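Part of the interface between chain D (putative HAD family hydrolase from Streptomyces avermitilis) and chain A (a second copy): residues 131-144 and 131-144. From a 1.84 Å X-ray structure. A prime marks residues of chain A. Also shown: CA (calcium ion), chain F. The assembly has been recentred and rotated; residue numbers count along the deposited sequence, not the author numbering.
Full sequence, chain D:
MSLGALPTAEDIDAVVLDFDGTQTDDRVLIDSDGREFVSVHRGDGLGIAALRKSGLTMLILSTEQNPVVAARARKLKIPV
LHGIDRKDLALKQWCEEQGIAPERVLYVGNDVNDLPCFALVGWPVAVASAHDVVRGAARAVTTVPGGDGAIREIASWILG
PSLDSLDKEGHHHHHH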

# COMPACT_ATOMS: atom_id res chain seq x y z
N HIS D 131 16.79 -0.99 -10.66
CA HIS D 131 16.45 -0.63 -12.04
C HIS D 131 15.96 -1.88 -12.80
O HIS D 131 16.45 -3.00 -12.58
CB HIS D 131 17.69 -0.03 -12.71
CG HIS D 131 17.45 0.50 -14.09
ND1 HIS D 131 17.42 1.85 -14.38
CD2 HIS D 131 17.28 -0.13 -15.28
CE1 HIS D 131 17.22 2.03 -15.68
NE2 HIS D 131 17.13 0.83 -16.24
N ASP D 132 14.97 -1.70 -13.67
CA ASP D 132 14.35 -2.85 -14.36
C ASP D 132 15.33 -3.83 -15.01
O ASP D 132 15.20 -5.04 -14.83
CB ASP D 132 13.33 -2.36 -15.40
CG ASP D 132 12.09 -1.79 -14.76
OD1 ASP D 132 11.82 -2.11 -13.58
OD2 ASP D 132 11.36 -1.04 -15.44
N VAL D 133 16.33 -3.31 -15.73
CA VAL D 133 17.31 -4.18 -16.41
C VAL D 133 18.19 -4.96 -15.43
O VAL D 133 18.65 -6.06 -15.72
CB VAL D 133 18.19 -3.42 -17.46
CG1 VAL D 133 17.30 -2.75 -18.51
CG2 VAL D 133 19.10 -2.42 -16.78
N VAL D 134 18.40 -4.37 -14.25
CA VAL D 134 19.21 -4.98 -13.20
C VAL D 134 18.47 -6.15 -12.56
O VAL D 134 19.05 -7.20 -12.31
CB VAL D 134 19.62 -3.92 -12.13
CG1 VAL D 134 20.45 -4.55 -11.00
CG2 VAL D 134 20.40 -2.78 -12.79
N ARG D 135 17.17 -5.98 -12.31
CA ARG D 135 16.35 -7.09 -11.81
C ARG D 135 16.41 -8.28 -12.75
O ARG D 135 16.60 -9.42 -12.32
CB ARG D 135 14.90 -6.65 -11.63
CG ARG D 135 14.65 -5.80 -10.42
CD ARG D 135 13.42 -4.94 -10.63
NE ARG D 135 12.14 -5.62 -10.49
CZ ARG D 135 11.22 -5.73 -11.46
NH1 ARG D 135 11.46 -5.25 -12.69
NH2 ARG D 135 10.05 -6.34 -11.21
N GLY D 136 16.31 -8.01 -14.05
CA GLY D 136 16.42 -9.07 -15.06
C GLY D 136 17.78 -9.76 -15.07
O GLY D 136 17.87 -10.98 -15.06
N ALA D 137 18.84 -8.95 -15.07
CA ALA D 137 20.22 -9.43 -15.17
C ALA D 137 20.68 -10.30 -14.00
O ALA D 137 21.56 -11.14 -14.15
CB ALA D 137 21.17 -8.25 -15.33
N ALA D 138 20.08 -10.07 -12.84
CA ALA D 138 20.41 -10.82 -11.63
C ALA D 138 20.10 -12.31 -11.75
O ALA D 138 19.24 -12.74 -12.53
CB ALA D 138 19.67 -10.22 -10.44
N ARG D 139 20.81 -13.09 -10.95
CA ARG D 139 20.53 -14.52 -10.82
C ARG D 139 19.45 -14.76 -9.75
O ARG D 139 18.73 -15.76 -9.80
CB ARG D 139 21.83 -15.25 -10.48
CG ARG D 139 21.73 -16.76 -10.45
CD ARG D 139 23.11 -17.39 -10.34
NE ARG D 139 23.04 -18.84 -10.22
CZ ARG D 139 24.10 -19.65 -10.23
NH1 ARG D 139 25.33 -19.16 -10.36
NH2 ARG D 139 23.94 -20.96 -10.12
N ALA D 140 19.35 -13.83 -8.81
CA ALA D 140 18.34 -13.86 -7.77
C ALA D 140 17.89 -12.42 -7.48
O ALA D 140 18.67 -11.48 -7.69
CB ALA D 140 18.89 -14.52 -6.52
N VAL D 141 16.64 -12.24 -7.04
CA VAL D 141 16.10 -10.90 -6.79
C VAL D 141 15.43 -10.94 -5.42
O VAL D 141 14.65 -11.86 -5.14
CB VAL D 141 15.04 -10.49 -7.86
CG1 VAL D 141 14.50 -9.09 -7.62
CG2 VAL D 141 15.63 -10.58 -9.29
N THR D 142 15.75 -9.98 -4.55
CA THR D 142 15.14 -9.97 -3.23
C THR D 142 13.69 -9.50 -3.34
O THR D 142 13.31 -8.89 -4.35
CB THR D 142 15.89 -9.06 -2.22
OG1 THR D 142 15.73 -7.69 -2.60
CG2 THR D 142 17.38 -9.43 -2.16
N THR D 143 12.88 -9.81 -2.33
CA THR D 143 11.52 -9.28 -2.26
C THR D 143 11.51 -7.92 -1.56
O THR D 143 10.66 -7.07 -1.83
CB THR D 143 10.58 -10.25 -1.51
OG1 THR D 143 11.05 -10.43 -0.17
CG2 THR D 143 10.53 -11.58 -2.18
N VAL D 144 12.47 -7.72 -0.66
CA VAL D 144 12.55 -6.50 0.15
C VAL D 144 13.42 -5.47 -0.58
O VAL D 144 14.49 -5.82 -1.06
CB VAL D 144 13.20 -6.86 1.54
CG1 VAL D 144 13.44 -5.63 2.38
CG2 VAL D 144 12.30 -7.85 2.30
CA CA F . 17.65 -13.19 -14.13
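Chain A (131-144) HDVVRGAARAVTTV

Chain A meets chain D with the same fourteen residues, and the two copies pack as a near-symmetric pair. In each, His131 or His131′ sits at the N-cap position, right before a short helix (132-137), Ala138 or Ala138′ leaves helical geometry, and the chain extends into a brief strand at 140-141. The helix end of one copy lies against the strand of the other: Gly136 CA is 4.1 Å from Ala140′ CA, and Ala140 CA is 4.1 Å from Gly136′ CA. As the register rises in one chain it falls in the other, so Asp132 comes to Thr143′, Arg135 to Val141′ and Thr142′, and Gly136 to Arg139′ and Ala140′.

The first rule is backbone against backbone, which requires glycine. Gly136 CA and Gly136′ CA each approach the carbonyl of the other copy's residue 139, Arg139′ O and Arg139 O, to 3.5 Å. An ideal CB on Gly136 would fall 2.6 Å from Arg139′ O, and one on Gly136′ 2.6 Å from Arg139 O, a clash in both cases; each would also crowd the CA of Ala140′ or Ala140.

The second rule is a shared metal. Gly136 O and Ala138 O bind the calcium at 2.4 and 2.3 Å, and Gly136′ O and Ala138′ O each bind it at 2.4 Å. Carbonyls from opposite chains therefore sit close, Gly136 O to Ala138′ O and Ala138 O to Gly136′ O both at 3.3 Å, an approach the cation makes tolerable. Three waters complete the listed ligands; one of them, water 3, donates to both Arg135 O and Arg135′ O at 2.7 Å.

Arginine then reads the partner's backbone. Arg135 NH2 donates to Thr142′ O at 3.0 Å, almost straight, and Arg135 NH1 to Val141′ O at 3.3 Å, while Val141′ CB covers one face of the guanidinium. Within chain D, Arg135 NH1 also forms a salt bridge with Asp132 OD1 (3.3 Å). Symmetry loosens here: Arg135′ takes another rotamer, and its NH2 makes a short but weak bond to Thr142 O (2.9 Å). The like charges approach to 4.3 Å between Arg135 NH2 and Arg135′ NH1.

Water and methyls finish the contact. Water 1 links Asp132′ O (2.7 Å) to Val141 N (3.0 Å), and water 4 repeats the bridge between Asp132 O (2.8 Å) and Val141′ N (2.9 Å), so the amides of Val141 and Val141′ each meet a water rather than the partner's backbone. Farther out, Thr143 CG2 lies 3.0 Å from Asp132′ OD1 and Thr143′ CG2 3.3 Å from Asp132 OD1.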

# COMPACT_ATOMS: atom_id res chain seq x y z
N HIS A 131 6.95 -15.87 -8.19
CA HIS A 131 7.66 -16.33 -7.01
C HIS A 131 9.16 -16.11 -7.16
O HIS A 131 9.65 -16.02 -8.27
CB HIS A 131 7.30 -17.79 -6.74
CG HIS A 131 5.87 -17.95 -6.34
ND1 HIS A 131 5.46 -17.92 -5.02
CD2 HIS A 131 4.74 -18.03 -7.08
CE1 HIS A 131 4.14 -18.02 -4.97
NE2 HIS A 131 3.68 -18.10 -6.20
N ASP A 132 9.85 -16.01 -6.02
CA ASP A 132 11.28 -15.63 -5.95
C ASP A 132 12.14 -16.29 -7.00
O ASP A 132 12.81 -15.60 -7.78
CB ASP A 132 11.86 -15.95 -4.56
CG ASP A 132 11.37 -15.01 -3.49
OD1 ASP A 132 10.54 -14.13 -3.79
OD2 ASP A 132 11.82 -15.16 -2.33
N VAL A 133 12.16 -17.62 -7.00
CA VAL A 133 13.07 -18.33 -7.89
C VAL A 133 12.75 -18.04 -9.35
O VAL A 133 13.64 -18.07 -10.20
CB VAL A 133 13.14 -19.86 -7.60
CG1 VAL A 133 13.81 -20.12 -6.25
CG2 VAL A 133 11.76 -20.50 -7.65
N VAL A 134 11.48 -17.77 -9.62
CA VAL A 134 11.03 -17.51 -10.99
C VAL A 134 11.45 -16.12 -11.44
O VAL A 134 11.89 -15.94 -12.59
CB VAL A 134 9.51 -17.71 -11.14
CG1 VAL A 134 9.05 -17.38 -12.57
CG2 VAL A 134 9.14 -19.14 -10.75
N ARG A 135 11.35 -15.13 -10.54
CA ARG A 135 11.82 -13.76 -10.83
C ARG A 135 13.31 -13.78 -11.18
O ARG A 135 13.75 -13.10 -12.12
CB ARG A 135 11.58 -12.79 -9.65
CG ARG A 135 10.13 -12.66 -9.22
CD ARG A 135 9.73 -11.25 -8.74
NE ARG A 135 10.57 -10.65 -7.70
CZ ARG A 135 10.37 -9.42 -7.21
NH1 ARG A 135 9.36 -8.68 -7.67
NH2 ARG A 135 11.18 -8.91 -6.26
N GLY A 136 14.07 -14.55 -10.41
CA GLY A 136 15.52 -14.67 -10.63
C GLY A 136 15.84 -15.37 -11.94
O GLY A 136 16.70 -14.90 -12.70
N ALA A 137 15.17 -16.50 -12.20
CA ALA A 137 15.42 -17.34 -13.40
C ALA A 137 15.14 -16.61 -14.72
O ALA A 137 15.71 -16.95 -15.76
CB ALA A 137 14.61 -18.61 -13.34
N ALA A 138 14.25 -15.62 -14.66
CA ALA A 138 13.88 -14.86 -15.86
C ALA A 138 15.03 -14.02 -16.41
O ALA A 138 15.94 -13.62 -15.68
CB ALA A 138 12.68 -13.96 -15.57
N ARG A 139 14.95 -13.71 -17.71
CA ARG A 139 15.88 -12.80 -18.36
C ARG A 139 15.39 -11.36 -18.23
O ARG A 139 16.18 -10.41 -18.27
CB ARG A 139 16.04 -13.18 -19.84
CG ARG A 139 17.09 -12.37 -20.59
CD ARG A 139 17.33 -13.01 -21.96
NE ARG A 139 18.31 -12.27 -22.77
CZ ARG A 139 18.73 -12.67 -23.97
NH1 ARG A 139 18.28 -13.80 -24.49
NH2 ARG A 139 19.61 -11.94 -24.65
N ALA A 140 14.07 -11.21 -18.09
CA ALA A 140 13.46 -9.92 -17.82
C ALA A 140 12.26 -10.12 -16.90
O ALA A 140 11.66 -11.20 -16.86
CB ALA A 140 13.03 -9.25 -19.11
N VAL A 141 11.94 -9.08 -16.13
CA VAL A 141 10.85 -9.13 -15.16
C VAL A 141 9.96 -7.91 -15.37
O VAL A 141 10.46 -6.78 -15.40
CB VAL A 141 11.37 -9.19 -13.68
CG1 VAL A 141 10.21 -9.41 -12.70
CG2 VAL A 141 12.44 -10.27 -13.48
N THR A 142 8.65 -8.13 -15.51
CA THR A 142 7.70 -7.01 -15.67
C THR A 142 7.58 -6.24 -14.36
O THR A 142 7.96 -6.75 -13.30
CB THR A 142 6.31 -7.47 -16.15
OG1 THR A 142 5.61 -8.14 -15.08
CG2 THR A 142 6.44 -8.41 -17.34
N THR A 143 7.09 -5.01 -14.45
CA THR A 143 6.84 -4.22 -13.24
C THR A 143 5.38 -4.38 -12.81
O THR A 143 5.05 -4.23 -11.64
CB THR A 143 7.17 -2.73 -13.45
OG1 THR A 143 6.30 -2.18 -14.45
CG2 THR A 143 8.61 -2.57 -13.89
N VAL A 144 4.54 -4.73 -13.77
CA VAL A 144 3.11 -4.94 -13.56
C VAL A 144 2.87 -6.42 -13.23
O VAL A 144 3.38 -7.28 -13.94
CB VAL A 144 2.34 -4.56 -14.87
CG1 VAL A 144 0.86 -4.75 -14.71
CG2 VAL A 144 2.66 -3.11 -15.30
O HOH W 1 15.32 -14.88 -6.95
O HOH W 2 11.93 -12.09 -5.94
O HOH W 3 16.13 -11.99 -12.82
O HOH W 4 13.79 -6.81 -16.45
O HOH W 5 18.82 -15.41 -14.38
O HOH W 6 19.23 -13.36 -16.11